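Local atomic coordinates of DNA replication protein DnaC (Aquifex aeolicus, PDB entry 3ECC), a protein that acts as a bacterial helicase loader in the initiation of DNA replication and binds nucleotide with magnesium, probably using ATP as AAA+ relatives do. Residues Ala7-Tyr12 / Leu24-Phe29. Residues are numbered along the deposited sequence; the frame is centred on the assembly and turned at random.
Sequences ANLDTY and LTIRVF. With ADP (adenosine-5'-diphosphate), chain B.
Leu-9 O and Arg-27 NH2 lie 2.7 Å apart, the nearest approach between the loop 7-12 and the helical segment 24-29. The arginine reaches the loop with its chain extended from CG to NE, running past the Leu-9 side chain in the opposite direction. This carries the guanidinium group over Leu-9 CB, which sits on one of its faces, 3.4 Å above the plane and off the centre of the group. Asp-10 lies close by, with OD2 4.8 Å from Arg-27 NH2; the opposite charges probably attract across that gap without touching.

Beside the guanidinium the contact is apolar. Both methyls of Leu-9 face one branch of Ile-26: CD1 is 3.8 Å from Ile-26 CG2, and CD2 nearly as close. Leu-9 CD1 also approaches the aliphatic CG of Arg-27, so the leucine meets two successive helix residues.

Three residues further on, the same loop supplies part of the ADP pocket. With CG anti to its own N (chi1 -157°), the Tyr-12 ring is turned toward the nucleotide and offers a face to the adenine amino group, ADP N6 lying 3.2 Å from CE1, nearer the ring's edge than its middle. Replacing Tyr-12 with an alanine would probably leave ADP N6 without this aromatic face and the His-53 ring without the ring it meets.

The loop precedes helix 17-31 and folds back against it, its side chains also touching helix 51-65, the helix that begins with the last residues of the P-loop. Leu-9 packs on Leu-23 and Ala-61, Tyr-12 on Gln-19 and Leu-54. Ile-26 bridges from the loop to Thr-58 of helix 51-65 and to Leu-41 and Phe-43 of strand 40-45, tying the N-terminal loop and helix 17-31 to the parallel sheet of the nucleotide-binding fold.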
loop_
_atom_site.group_PDB
_atom_site.type_symbol
_atom_site.label_atom_id
_atom_site.label_comp_id
_atom_site.label_asym_id
_atom_site.label_seq_id
_atom_site.Cartn_x
_atom_site.Cartn_y
_atom_site.Cartn_z
ATOM N N ALA A 7 9.914 -6.392 -11.579
ATOM C CA ALA A 7 9.102 -5.184 -11.462
ATOM C C ALA A 7 9.957 -3.954 -11.181
ATOM O O ALA A 7 10.201 -3.599 -10.027
ATOM C CB ALA A 7 8.032 -5.351 -10.398
ATOM N N ASN A 8 10.428 -3.332 -12.257
ATOM C CA ASN A 8 11.163 -2.082 -12.192
ATOM C C ASN A 8 10.333 -0.963 -12.791
ATOM O O ASN A 8 9.462 -1.207 -13.632
ATOM C CB ASN A 8 12.461 -2.196 -12.984
ATOM C CG ASN A 8 13.448 -3.134 -12.347
ATOM O OD1 ASN A 8 14.367 -2.699 -11.649
ATOM N ND2 ASN A 8 13.273 -4.433 -12.579
ATOM N N LEU A 9 10.612 0.269 -12.375
ATOM C CA LEU A 9 10.018 1.431 -13.025
ATOM C C LEU A 9 10.540 1.548 -14.451
ATOM O O LEU A 9 10.189 2.474 -15.182
ATOM C CB LEU A 9 10.315 2.713 -12.244
ATOM C CG LEU A 9 9.445 3.039 -11.024
ATOM C CD1 LEU A 9 9.858 4.383 -10.467
ATOM C CD2 LEU A 9 7.958 3.027 -11.356
ATOM N N ASP A 10 11.367 0.583 -14.839
ATOM C CA ASP A 10 11.983 0.559 -16.159
ATOM C C ASP A 10 11.334 -0.506 -17.046
ATOM O O ASP A 10 10.954 -0.238 -18.187
ATOM C CB ASP A 10 13.475 0.295 -16.016
ATOM C CG ASP A 10 14.265 0.841 -17.165
ATOM O OD1 ASP A 10 14.120 0.305 -18.289
ATOM O OD2 ASP A 10 15.037 1.808 -16.945
ATOM N N THR A 11 11.212 -1.714 -16.501
ATOM C CA THR A 11 10.434 -2.790 -17.109
ATOM C C THR A 11 8.976 -2.368 -17.342
ATOM O O THR A 11 8.222 -3.044 -18.058
ATOM C CB THR A 11 10.452 -4.047 -16.204
ATOM O OG1 THR A 11 11.808 -4.444 -15.963
ATOM C CG2 THR A 11 9.692 -5.205 -16.851
ATOM N N TYR A 12 8.585 -1.246 -16.736
ATOM C CA TYR A 12 7.217 -0.759 -16.849
ATOM C C TYR A 12 6.969 0.065 -18.108
ATOM O O TYR A 12 7.558 1.136 -18.310
ATOM C CB TYR A 12 6.785 0.019 -15.605
ATOM C CG TYR A 12 5.288 0.054 -15.445
ATOM C CD1 TYR A 12 4.624 -0.949 -14.755
ATOM C CD2 TYR A 12 4.530 1.071 -16.015
ATOM C CE1 TYR A 12 3.245 -0.940 -14.624
ATOM C CE2 TYR A 12 3.150 1.095 -15.880
ATOM C CZ TYR A 12 2.515 0.091 -15.178
ATOM O OH TYR A 12 1.145 0.105 -15.049
ATOM N N LEU A 24 4.577 8.704 -13.935
ATOM C CA LEU A 24 5.172 10.033 -13.775
ATOM C C LEU A 24 5.008 10.540 -12.340
ATOM O O LEU A 24 5.918 11.155 -11.787
ATOM C CB LEU A 24 4.578 11.034 -14.783
ATOM C CG LEU A 24 4.809 10.740 -16.281
ATOM C CD1 LEU A 24 3.966 11.644 -17.168
ATOM C CD2 LEU A 24 6.290 10.808 -16.685
ATOM N N THR A 25 3.860 10.249 -11.737
ATOM C CA THR A 25 3.618 10.614 -10.347
ATOM C C THR A 25 4.501 9.820 -9.377
ATOM O O THR A 25 4.886 10.333 -8.325
ATOM C CB THR A 25 2.139 10.450 -9.959
ATOM O OG1 THR A 25 1.319 11.191 -10.870
ATOM C CG2 THR A 25 1.905 10.971 -8.555
ATOM N N ILE A 26 4.833 8.580 -9.736
ATOM C CA ILE A 26 5.721 7.761 -8.906
ATOM C C ILE A 26 7.154 8.274 -8.978
ATOM O O ILE A 26 7.820 8.418 -7.950
ATOM C CB ILE A 26 5.703 6.267 -9.316
ATOM C CG1 ILE A 26 4.326 5.653 -9.074
ATOM C CG2 ILE A 26 6.776 5.489 -8.560
ATOM C CD1 ILE A 26 4.091 4.372 -9.847
ATOM N N ARG A 27 7.617 8.548 -10.198
ATOM C CA ARG A 27 8.984 9.024 -10.429
ATOM C C ARG A 27 9.268 10.345 -9.695
ATOM O O ARG A 27 10.325 10.503 -9.074
ATOM C CB ARG A 27 9.287 9.139 -11.939
ATOM C CG ARG A 27 9.475 7.784 -12.645
ATOM C CD ARG A 27 10.317 7.889 -13.912
ATOM N NE ARG A 27 10.591 6.578 -14.517
ATOM C CZ ARG A 27 11.593 5.767 -14.163
ATOM N NH1 ARG A 27 12.436 6.114 -13.196
ATOM N NH2 ARG A 27 11.747 4.599 -14.775
ATOM N N VAL A 28 8.306 11.267 -9.742
ATOM C CA VAL A 28 8.371 12.495 -8.960
ATOM C C VAL A 28 8.437 12.167 -7.473
ATOM O O VAL A 28 9.256 12.728 -6.748
ATOM C CB VAL A 28 7.156 13.400 -9.229
ATOM C CG1 VAL A 28 7.095 14.525 -8.218
ATOM C CG2 VAL A 28 7.206 13.951 -10.633
ATOM N N PHE A 29 7.578 11.244 -7.034
ATOM C CA PHE A 29 7.497 10.827 -5.626
ATOM C C PHE A 29 8.834 10.268 -5.131
ATOM O O PHE A 29 9.405 10.777 -4.164
ATOM C CB PHE A 29 6.365 9.790 -5.435
ATOM C CG PHE A 29 6.241 9.270 -4.021
ATOM C CD1 PHE A 29 5.435 9.921 -3.093
ATOM C CD2 PHE A 29 6.938 8.140 -3.620
ATOM C CE1 PHE A 29 5.334 9.454 -1.788
ATOM C CE2 PHE A 29 6.837 7.664 -2.313
ATOM C CZ PHE A 29 6.033 8.320 -1.401
HETATM P PB ADP B . -2.774 -6.021 -9.594
HETATM O O1B ADP B . -1.761 -5.949 -8.466
HETATM O O2B ADP B . -3.532 -4.741 -9.824
HETATM O O3B ADP B . -3.646 -7.246 -9.555
HETATM P PA ADP B . -0.466 -6.996 -10.878
HETATM O O1A ADP B . 0.601 -6.021 -10.445
HETATM O O2A ADP B . -0.424 -8.226 -9.986
HETATM O O3A ADP B . -1.900 -6.245 -10.909
HETATM O "O5'" ADP B . -0.294 -7.390 -12.429
HETATM C "C5'" ADP B . -0.493 -8.711 -12.923
HETATM C "C4'" ADP B . 0.709 -9.129 -13.760
HETATM O "O4'" ADP B . 0.824 -8.258 -14.885
HETATM C "C3'" ADP B . 1.999 -8.998 -12.976
HETATM O "O3'" ADP B . 2.751 -10.187 -13.161
HETATM C "C2'" ADP B . 2.708 -7.785 -13.558
HETATM O "O2'" ADP B . 4.102 -8.007 -13.653
HETATM C "C1'" ADP B . 2.118 -7.647 -14.938
HETATM N N9 ADP B . 1.998 -6.236 -15.397
HETATM C C8 ADP B . 1.005 -5.369 -15.105
HETATM N N7 ADP B . 1.203 -4.172 -15.722
HETATM C C5 ADP B . 2.328 -4.269 -16.441
HETATM C C6 ADP B . 3.122 -3.381 -17.334
HETATM N N6 ADP B . 2.741 -2.112 -17.613
HETATM N N1 ADP B . 4.238 -3.880 -17.881
HETATM C C2 ADP B . 4.646 -5.144 -17.645
HETATM N N3 ADP B . 3.978 -6.000 -16.849
HETATM C C4 ADP B . 2.844 -5.630 -16.233
#